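Local coordinates for protein putative secreted endoglycosylceramidase (Rhodococcus hoagii, PDB 6JYZ) that probably hydrolyses the glycosidic bond between the sugar and the ceramide of galactose-type glycosphingolipids, as a family 5 glycoside hydrolase, at residues L25-G30 and L286-P291; A213-D218 and P257-F262; A323-G328 and H353-A358. All blocks are in the same frame, centred on the assembly; numbering follows the deposited sequence.

Contact 1 of 3, residues L25-G30 and L286-P291; sequences LTVEDG and LVVFSP
Val27 and Leu286 carry this contact, and no hydrogen bond joins the two segments. Val27 points its side chain at the 286-291 segment. Its CB is met by the CD2 methyl of Leu286 at 4.0 Å. From there the valine forks. CG1, anti to the backbone N (chi1 169°), is turned to Pro324. CG2, anti to the carbonyl carbon, goes to the 286-291 segment and to Leu259. Val27 CG2 lies 4.1 Å from Leu286 CA. It also meets the methyl CG2 of Val288 at 4.2 Å, the two side chains approaching at a slant.

Leu286 answers with one methyl. Its CD2 sits over the backbone, 3.7 Å from Val27 N and equally 3.7 Å from Thr26 OG1. The methyl thus covers the peptide N of Val27, which is buried here and has no polar partner in the model. With Thr26 OG1 anti to the backbone N (-171°), the oxygen lies beside this methyl, a plain van der Waals contact.

Strand 25-28 pairs with strand 31-34, and Leu25 reaches Val40 and Leu42 on strand 38-47. Leu286 lies just before strand 287-289, which pairs with strand 259-262. The contact therefore lays an N-terminal hairpin against the start of a barrel strand. This is consistent with the N-terminal hairpin that closes the bottom of the (beta/alpha)8 barrel in many family 5 glycoside hydrolases.

Contact 2 of 3, residues A213-D218 and P257-F262; sequences AVVGYD and PHLVIF
Three backbone hydrogen bonds join strands 214-218 and 259-262 in parallel register. Leu259 N donates to Val215 O at 3.0 Å, in the carbonyl plane. Tyr217 N returns a bond to Leu259 O. Ile261 N then reaches Tyr217 O at 2.8 Å, from above the carbonyl plane. Leu259 O also receives a CA-H...O contact from Gly216 CA at 3.0 Å. A CB on Gly216 would hit that oxygen.

Among polar side chains, His258 turns its ring edge to the other strand. Its CD2 comes within 2.9 Å of Val214 O, near the ring plane. NE2 bonds to Glu211 O, which holds the ring's rotation, and Phe256 stacks on the imidazole. With CG anti to the carbonyl carbon (chi1 -43°), the Tyr217 ring turns back beside His258, Tyr217 CZ 3.7 Å from His258 CB and the ring planes at 43°. Tyr217 OH bonds to Glu252, which also takes the backbone N of His258. A phenylalanine in place of Tyr217 would probably leave Glu252 without its hydroxyl partner and the ring freer to shift beside His258. Asp218 CG lies 3.6 Å from Ile261 CG2, a van der Waals contact of carboxylate and methyl.

On the face of Leu259 and Ile261, Val215 CG1 meets Leu259 CD1 at 3.8 Å; on that of Tyr217 and Val260, Tyr217 CD2 touches Val260 CG2.

The chemistry is that of a buried barrel wall. Main-chain bonds set the register, and polar ends look beyond the pair for partners. Asp218 OD2 is in a salt bridge with Arg83 while OD1 lies near Glu263, so Arg83 probably offsets the crowding of negative charge.

Contact 3 of 3, residues A323-G328 and H353-A358; sequences APLWTG and HRIGGA
Thr327 is bonded to the strand 356-358 through both its backbone N and its O. Ala358 N donates to Thr327 O at 2.9 Å, nearly in line with the C=O bond (166° at the oxygen). Thr327 N donates to Gly356 O at 3.1 Å, tilted from the carbonyl plane. At Leu325 the chains are too far apart for a direct bond to Gly356 N. A water fills in there, donating to Leu325 O at 2.7 Å and accepting from Gly356 N at 3.0 Å. The same water lies at the edge of the Trp326 ring, in its plane.

Trp326 extends its ring along the glycines. CG is anti to the backbone N (chi1 179°), which lays the indole over Gly357, with Gly356 approaching obliquely. Gly357 CA forms a CH-pi contact over the face of the five-membered ring, 3.8 Å from its centroid. Trp326 CZ2 then packs against Ala358 CB. The indole NE1 donates outside the pair, to Leu42 O. Both glycines matter to the fit: a CB on Gly357 would collide with Thr327 CG2, and one on Gly356 would be tight against Trp326 CD1.

Further out, Leu325 and Ile355 form a small apolar patch. Leu325 CD2 meets Ile355 CD1 at 3.9 Å, while Ile355 CG2 rests 3.4 Å from Leu325 O.

These strands are consecutive parallel strands of the barrel, joined by a beta-alpha-beta crossover through helix 336-353. That helix ends in a Schellman motif at Arg354. Leu325 and Ile355 pack on helix 307-321. Strand 38-47 flanks the pair beyond Gly357, and strand 287-289 flanks it beyond Trp326.

Contacts 2 and 3 lie in the wall of one (beta/alpha)8 barrel, and contact 1 joins a hairpin to it. Contact 2 lies between the segments of contact 1 along the chain, and contact 3 follows both. Strands 214-218, 259-262, 287-289, 326-330 and 356-359 run side by side in chain order round the wall. Contact 1 centres about 9 Å from the centre of each of the other two, which are about 13 Å apart. Segment 286-291 bridges them: Val288 N reaches Val260 O, and Ser290 OG reaches Trp326 O. Inside, Ile261 packs on Trp326. In family 5, the opposite end of such a barrel from the hairpin carries the active site.

Contact 1 of 3, residues L25-G30 and L286-P291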
loop_
_atom_site.group_PDB
_atom_site.type_symbol
_atom_site.label_atom_id
_atom_site.label_comp_id
_atom_site.label_asym_id
_atom_site.label_seq_id
_atom_site.Cartn_x
_atom_site.Cartn_y
_atom_site.Cartn_z
ATOM N N LEU A 25 -9.057 14.812 1.810
ATOM C CA LEU A 25 -9.222 13.871 2.907
ATOM C C LEU A 25 -8.526 14.347 4.169
ATOM O O LEU A 25 -7.410 14.922 4.106
ATOM C CB LEU A 25 -8.659 12.499 2.532
ATOM C CG LEU A 25 -9.357 11.915 1.326
ATOM C CD1 LEU A 25 -8.789 10.531 0.980
ATOM C CD2 LEU A 25 -10.857 11.854 1.514
ATOM N N THR A 26 -9.077 14.014 5.301
ATOM C CA THR A 26 -8.619 14.338 6.645
ATOM C C THR A 26 -8.896 13.135 7.539
ATOM O O THR A 26 -9.278 12.052 7.067
ATOM C CB THR A 26 -9.342 15.637 7.088
ATOM O OG1 THR A 26 -8.750 16.091 8.309
ATOM C CG2 THR A 26 -10.830 15.475 7.305
ATOM N N VAL A 27 -8.614 13.310 8.833
ATOM C CA VAL A 27 -8.891 12.304 9.833
ATOM C C VAL A 27 -9.756 12.959 10.900
ATOM O O VAL A 27 -9.428 14.070 11.361
ATOM C CB VAL A 27 -7.584 11.755 10.440
ATOM C CG1 VAL A 27 -7.889 10.889 11.672
ATOM C CG2 VAL A 27 -6.770 10.994 9.423
ATOM N N GLU A 28 -10.819 12.265 11.315
ATOM C CA GLU A 28 -11.534 12.751 12.480
ATOM C C GLU A 28 -12.033 11.510 13.216
ATOM O O GLU A 28 -12.625 10.622 12.595
ATOM C CB GLU A 28 -12.673 13.658 12.070
ATOM C CG GLU A 28 -13.327 14.251 13.306
ATOM C CD GLU A 28 -14.391 15.219 12.872
ATOM O OE1 GLU A 28 -15.296 14.771 12.152
ATOM O OE2 GLU A 28 -14.265 16.422 13.207
ATOM N N ASP A 29 -11.803 11.492 14.556
ATOM C CA ASP A 29 -12.436 10.513 15.415
ATOM C C ASP A 29 -12.084 9.119 14.954
ATOM O O ASP A 29 -12.931 8.215 14.929
ATOM C CB ASP A 29 -13.946 10.704 15.418
ATOM C CG ASP A 29 -14.326 11.986 16.165
ATOM O OD1 ASP A 29 -13.536 12.430 17.047
ATOM O OD2 ASP A 29 -15.368 12.554 15.807
ATOM N N GLY A 30 -10.815 8.934 14.610
ATOM C CA GLY A 30 -10.348 7.608 14.347
ATOM C C GLY A 30 -10.685 7.100 12.944
ATOM O O GLY A 30 -10.478 5.928 12.638
ATOM N N LEU A 286 -3.114 13.653 11.813
ATOM C CA LEU A 286 -3.449 13.024 10.546
ATOM C C LEU A 286 -2.655 11.750 10.285
ATOM O O LEU A 286 -2.612 11.298 9.130
ATOM C CB LEU A 286 -3.270 14.021 9.380
ATOM C CG LEU A 286 -4.032 15.323 9.563
ATOM C CD1 LEU A 286 -3.802 16.248 8.350
ATOM C CD2 LEU A 286 -5.509 15.082 9.744
ATOM N N VAL A 287 -2.113 11.145 11.348
ATOM C CA VAL A 287 -1.446 9.856 11.093
ATOM C C VAL A 287 -2.459 8.726 10.961
ATOM O O VAL A 287 -3.563 8.748 11.517
ATOM C CB VAL A 287 -0.440 9.528 12.232
ATOM C CG1 VAL A 287 0.686 10.561 12.272
ATOM C CG2 VAL A 287 -1.104 9.316 13.600
ATOM N N VAL A 288 -2.054 7.704 10.204
ATOM C CA VAL A 288 -2.854 6.513 9.890
ATOM C C VAL A 288 -1.944 5.306 10.057
ATOM O O VAL A 288 -0.868 5.268 9.433
ATOM C CB VAL A 288 -3.387 6.621 8.447
ATOM C CG1 VAL A 288 -4.029 5.290 8.039
ATOM C CG2 VAL A 288 -4.348 7.812 8.285
ATOM N N PHE A 289 -2.348 4.350 10.897
ATOM C CA PHE A 289 -1.535 3.159 11.126
ATOM C C PHE A 289 -1.781 2.118 10.036
ATOM O O PHE A 289 -2.940 1.807 9.697
ATOM C CB PHE A 289 -1.923 2.595 12.499
ATOM C CG PHE A 289 -1.104 1.387 12.906
ATOM C CD1 PHE A 289 0.286 1.412 12.838
ATOM C CD2 PHE A 289 -1.716 0.199 13.298
ATOM C CE1 PHE A 289 1.047 0.278 13.197
ATOM C CE2 PHE A 289 -0.927 -0.916 13.654
ATOM C CZ PHE A 289 0.416 -0.865 13.583
ATOM N N SER A 290 -0.710 1.621 9.415
ATOM C CA SER A 290 -0.814 0.813 8.210
ATOM C C SER A 290 0.060 -0.444 8.293
ATOM O O SER A 290 0.998 -0.607 7.510
ATOM C CB SER A 290 -0.451 1.683 7.027
ATOM O OG SER A 290 -0.780 1.049 5.813
ATOM N N PRO A 291 -0.244 -1.387 9.190
ATOM C CA PRO A 291 0.363 -2.723 9.146
ATOM C C PRO A 291 -0.155 -3.467 7.927
ATOM O O PRO A 291 -1.215 -3.137 7.365
ATOM C CB PRO A 291 -0.169 -3.373 10.436
ATOM C CG PRO A 291 -1.564 -2.774 10.570
ATOM C CD PRO A 291 -1.364 -1.312 10.148
#

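Contact 2 of 3, residues A213-D218 and P257-F262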
loop_
_atom_site.group_PDB
_atom_site.type_symbol
_atom_site.label_atom_id
_atom_site.label_comp_id
_atom_site.label_asym_id
_atom_site.label_seq_id
_atom_site.Cartn_x
_atom_site.Cartn_y
_atom_site.Cartn_z
ATOM N N ALA A 213 -6.229 14.835 -4.548
ATOM C CA ALA A 213 -6.261 13.428 -4.915
ATOM C C ALA A 213 -5.177 12.663 -4.215
ATOM O O ALA A 213 -5.220 11.434 -4.257
ATOM C CB ALA A 213 -6.095 13.344 -6.396
ATOM N N VAL A 214 -4.141 13.302 -3.683
ATOM C CA VAL A 214 -3.115 12.587 -2.942
ATOM C C VAL A 214 -3.641 12.444 -1.518
ATOM O O VAL A 214 -3.869 13.418 -0.808
ATOM C CB VAL A 214 -1.774 13.314 -3.008
ATOM C CG1 VAL A 214 -0.757 12.739 -1.980
ATOM C CG2 VAL A 214 -1.207 13.240 -4.423
ATOM N N VAL A 215 -3.870 11.190 -1.117
ATOM C CA VAL A 215 -4.285 10.921 0.254
ATOM C C VAL A 215 -3.231 11.416 1.238
ATOM O O VAL A 215 -3.499 12.052 2.217
ATOM C CB VAL A 215 -4.411 9.386 0.430
ATOM C CG1 VAL A 215 -4.836 9.059 1.894
ATOM C CG2 VAL A 215 -5.385 8.778 -0.578
ATOM N N GLY A 216 -1.983 11.068 0.886
ATOM C CA GLY A 216 -0.860 11.313 1.758
ATOM C C GLY A 216 0.248 10.324 1.456
ATOM O O GLY A 216 0.353 9.803 0.341
ATOM N N TYR A 217 1.061 10.147 2.512
ATOM C CA TYR A 217 2.435 9.709 2.291
ATOM C C TYR A 217 2.686 8.489 3.172
ATOM O O TYR A 217 2.603 8.626 4.410
ATOM C CB TYR A 217 3.402 10.811 2.748
ATOM C CG TYR A 217 2.981 12.199 2.339
ATOM C CD1 TYR A 217 2.960 12.584 1.032
ATOM C CD2 TYR A 217 2.587 13.071 3.336
ATOM C CE1 TYR A 217 2.537 13.926 0.692
ATOM C CE2 TYR A 217 2.179 14.357 3.056
ATOM C CZ TYR A 217 2.208 14.756 1.732
ATOM O OH TYR A 217 1.809 16.064 1.460
ATOM N N ASP A 218 2.993 7.349 2.577
ATOM C CA ASP A 218 3.388 6.138 3.314
ATOM C C ASP A 218 4.913 6.232 3.405
ATOM O O ASP A 218 5.641 6.015 2.425
ATOM C CB ASP A 218 2.835 4.900 2.581
ATOM C CG ASP A 218 2.993 3.586 3.330
ATOM O OD1 ASP A 218 3.762 3.494 4.332
ATOM O OD2 ASP A 218 2.367 2.635 2.853
ATOM N N PRO A 257 -2.208 20.104 4.910
ATOM C CA PRO A 257 -1.578 18.885 5.424
ATOM C C PRO A 257 -2.309 17.646 4.930
ATOM O O PRO A 257 -3.506 17.514 5.086
ATOM C CB PRO A 257 -1.689 19.026 6.946
ATOM C CG PRO A 257 -2.876 19.913 7.132
ATOM C CD PRO A 257 -2.826 20.908 5.972
ATOM N N HIS A 258 -1.557 16.749 4.325
ATOM C CA HIS A 258 -2.068 15.455 3.910
ATOM C C HIS A 258 -1.883 14.393 4.988
ATOM O O HIS A 258 -1.195 14.614 5.991
ATOM C CB HIS A 258 -1.405 15.044 2.587
ATOM C CG HIS A 258 -1.712 15.964 1.436
ATOM N ND1 HIS A 258 -1.358 17.356 1.407
ATOM C CD2 HIS A 258 -2.352 15.672 0.283
ATOM C CE1 HIS A 258 -1.769 17.833 0.191
ATOM N NE2 HIS A 258 -2.322 16.805 -0.485
ATOM N N LEU A 259 -2.487 13.221 4.777
ATOM C CA LEU A 259 -2.340 12.142 5.788
ATOM C C LEU A 259 -0.940 11.557 5.775
ATOM O O LEU A 259 -0.274 11.536 4.736
ATOM C CB LEU A 259 -3.336 11.018 5.462
ATOM C CG LEU A 259 -4.799 11.340 5.579
ATOM C CD1 LEU A 259 -5.748 10.169 5.441
ATOM C CD2 LEU A 259 -5.264 12.597 6.214
ATOM N N VAL A 260 -0.553 11.097 6.953
ATOM C CA VAL A 260 0.754 10.437 7.103
ATOM C C VAL A 260 0.461 8.986 7.409
ATOM O O VAL A 260 -0.084 8.699 8.487
ATOM C CB VAL A 260 1.572 11.115 8.182
ATOM C CG1 VAL A 260 2.750 10.178 8.486
ATOM C CG2 VAL A 260 2.085 12.455 7.614
ATOM N N ILE A 261 0.836 8.095 6.503
ATOM C CA ILE A 261 0.574 6.674 6.666
ATOM C C ILE A 261 1.897 6.080 7.146
ATOM O O ILE A 261 2.947 6.241 6.511
ATOM C CB ILE A 261 0.143 6.123 5.305
ATOM C CG1 ILE A 261 -1.257 6.699 4.999
ATOM C CG2 ILE A 261 0.109 4.608 5.295
ATOM C CD1 ILE A 261 -1.663 6.551 3.518
ATOM N N PHE A 262 1.859 5.437 8.315
ATOM C CA PHE A 262 3.095 4.926 8.915
ATOM C C PHE A 262 2.892 3.464 9.271
ATOM O O PHE A 262 1.781 3.009 9.564
ATOM C CB PHE A 262 3.514 5.735 10.142
ATOM C CG PHE A 262 2.648 5.491 11.341
ATOM C CD1 PHE A 262 1.435 6.149 11.539
ATOM C CD2 PHE A 262 3.041 4.575 12.336
ATOM C CE1 PHE A 262 0.642 5.840 12.636
ATOM C CE2 PHE A 262 2.248 4.297 13.418
ATOM C CZ PHE A 262 1.034 4.931 13.584
#

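Contact 3 of 3, residues A323-G328 and H353-A358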
loop_
_atom_site.group_PDB
_atom_site.type_symbol
_atom_site.label_atom_id
_atom_site.label_comp_id
_atom_site.label_asym_id
_atom_site.label_seq_id
_atom_site.Cartn_x
_atom_site.Cartn_y
_atom_site.Cartn_z
ATOM N N ALA A 323 -5.691 6.504 15.959
ATOM C CA ALA A 323 -5.575 6.773 14.527
ATOM C C ALA A 323 -6.450 5.813 13.735
ATOM O O ALA A 323 -6.676 4.672 14.158
ATOM C CB ALA A 323 -4.134 6.544 14.119
ATOM N N PRO A 324 -6.816 6.148 12.489
ATOM C CA PRO A 324 -7.426 5.131 11.643
ATOM C C PRO A 324 -6.453 4.019 11.298
ATOM O O PRO A 324 -5.225 4.212 11.304
ATOM C CB PRO A 324 -7.742 5.927 10.340
ATOM C CG PRO A 324 -7.783 7.393 10.793
ATOM C CD PRO A 324 -6.699 7.490 11.892
ATOM N N LEU A 325 -7.026 2.884 10.973
ATOM C CA LEU A 325 -6.339 1.729 10.411
ATOM C C LEU A 325 -6.600 1.680 8.917
ATOM O O LEU A 325 -7.756 1.708 8.494
ATOM C CB LEU A 325 -6.843 0.454 11.082
ATOM C CG LEU A 325 -6.339 -0.850 10.490
ATOM C CD1 LEU A 325 -4.827 -0.983 10.647
ATOM C CD2 LEU A 325 -6.991 -2.045 11.223
ATOM N N TRP A 326 -5.556 1.581 8.116
ATOM C CA TRP A 326 -5.705 1.413 6.655
ATOM C C TRP A 326 -4.578 0.481 6.239
ATOM O O TRP A 326 -3.422 0.865 6.467
ATOM C CB TRP A 326 -5.561 2.764 5.940
ATOM C CG TRP A 326 -5.673 2.641 4.460
ATOM C CD1 TRP A 326 -6.836 2.553 3.739
ATOM C CD2 TRP A 326 -4.610 2.529 3.502
ATOM N NE1 TRP A 326 -6.555 2.397 2.414
ATOM C CE2 TRP A 326 -5.198 2.416 2.220
ATOM C CE3 TRP A 326 -3.220 2.608 3.582
ATOM C CZ2 TRP A 326 -4.438 2.306 1.065
ATOM C CZ3 TRP A 326 -2.435 2.509 2.453
ATOM C CH2 TRP A 326 -3.053 2.343 1.200
ATOM N N THR A 327 -4.868 -0.717 5.754
ATOM C CA THR A 327 -3.770 -1.691 5.553
ATOM C C THR A 327 -3.194 -1.550 4.156
ATOM O O THR A 327 -3.854 -1.818 3.147
ATOM C CB THR A 327 -4.246 -3.117 5.851
ATOM O OG1 THR A 327 -3.103 -3.966 5.627
ATOM C CG2 THR A 327 -5.418 -3.625 5.035
ATOM N N GLY A 328 -1.916 -1.206 4.062
ATOM C CA GLY A 328 -1.334 -0.879 2.769
ATOM C C GLY A 328 -1.028 -2.093 1.919
ATOM O O GLY A 328 -0.781 -1.904 0.709
ATOM N N HIS A 353 -14.815 -4.021 10.373
ATOM C CA HIS A 353 -14.034 -2.996 11.031
ATOM C C HIS A 353 -14.070 -1.637 10.321
ATOM O O HIS A 353 -13.516 -0.676 10.794
ATOM C CB HIS A 353 -12.590 -3.490 11.197
ATOM C CG HIS A 353 -12.513 -4.687 12.089
ATOM N ND1 HIS A 353 -12.741 -4.603 13.461
ATOM C CD2 HIS A 353 -12.223 -5.962 11.786
ATOM C CE1 HIS A 353 -12.582 -5.847 13.952
ATOM N NE2 HIS A 353 -12.295 -6.685 12.980
ATOM N N ARG A 354 -14.746 -1.593 9.167
ATOM C CA ARG A 354 -14.895 -0.348 8.390
ATOM C C ARG A 354 -13.542 0.283 8.044
ATOM O O ARG A 354 -13.329 1.455 8.280
ATOM C CB ARG A 354 -15.822 0.662 9.071
ATOM C CG ARG A 354 -17.190 0.036 9.398
ATOM C CD ARG A 354 -18.153 1.082 10.018
ATOM N NE ARG A 354 -17.635 1.488 11.254
ATOM C CZ ARG A 354 -17.622 0.572 12.264
ATOM N NH1 ARG A 354 -18.132 -0.625 12.104
ATOM N NH2 ARG A 354 -16.974 0.820 13.364
ATOM N N ILE A 355 -12.690 -0.560 7.444
ATOM C CA ILE A 355 -11.395 -0.036 6.991
ATOM C C ILE A 355 -11.256 -0.232 5.496
ATOM O O ILE A 355 -11.931 -1.010 4.824
ATOM C CB ILE A 355 -10.193 -0.671 7.741
ATOM C CG1 ILE A 355 -10.013 -2.144 7.358
ATOM C CG2 ILE A 355 -10.325 -0.430 9.236
ATOM C CD1 ILE A 355 -8.587 -2.666 7.696
ATOM N N GLY A 356 -10.281 0.528 4.988
ATOM C CA GLY A 356 -9.773 0.324 3.639
ATOM C C GLY A 356 -8.410 -0.383 3.665
ATOM O O GLY A 356 -7.817 -0.701 4.695
ATOM N N GLY A 357 -7.919 -0.558 2.457
ATOM C CA GLY A 357 -6.597 -1.096 2.264
ATOM C C GLY A 357 -6.301 -1.354 0.804
ATOM O O GLY A 357 -7.120 -1.070 -0.084
ATOM N N ALA A 358 -5.098 -1.884 0.533
ATOM C CA ALA A 358 -4.633 -2.073 -0.841
ATOM C C ALA A 358 -4.106 -3.483 -1.010
ATOM O O ALA A 358 -3.144 -3.899 -0.335
ATOM C CB ALA A 358 -3.567 -1.021 -1.210
HETATM O O HOH W 1 -9.380 2.845 6.641
#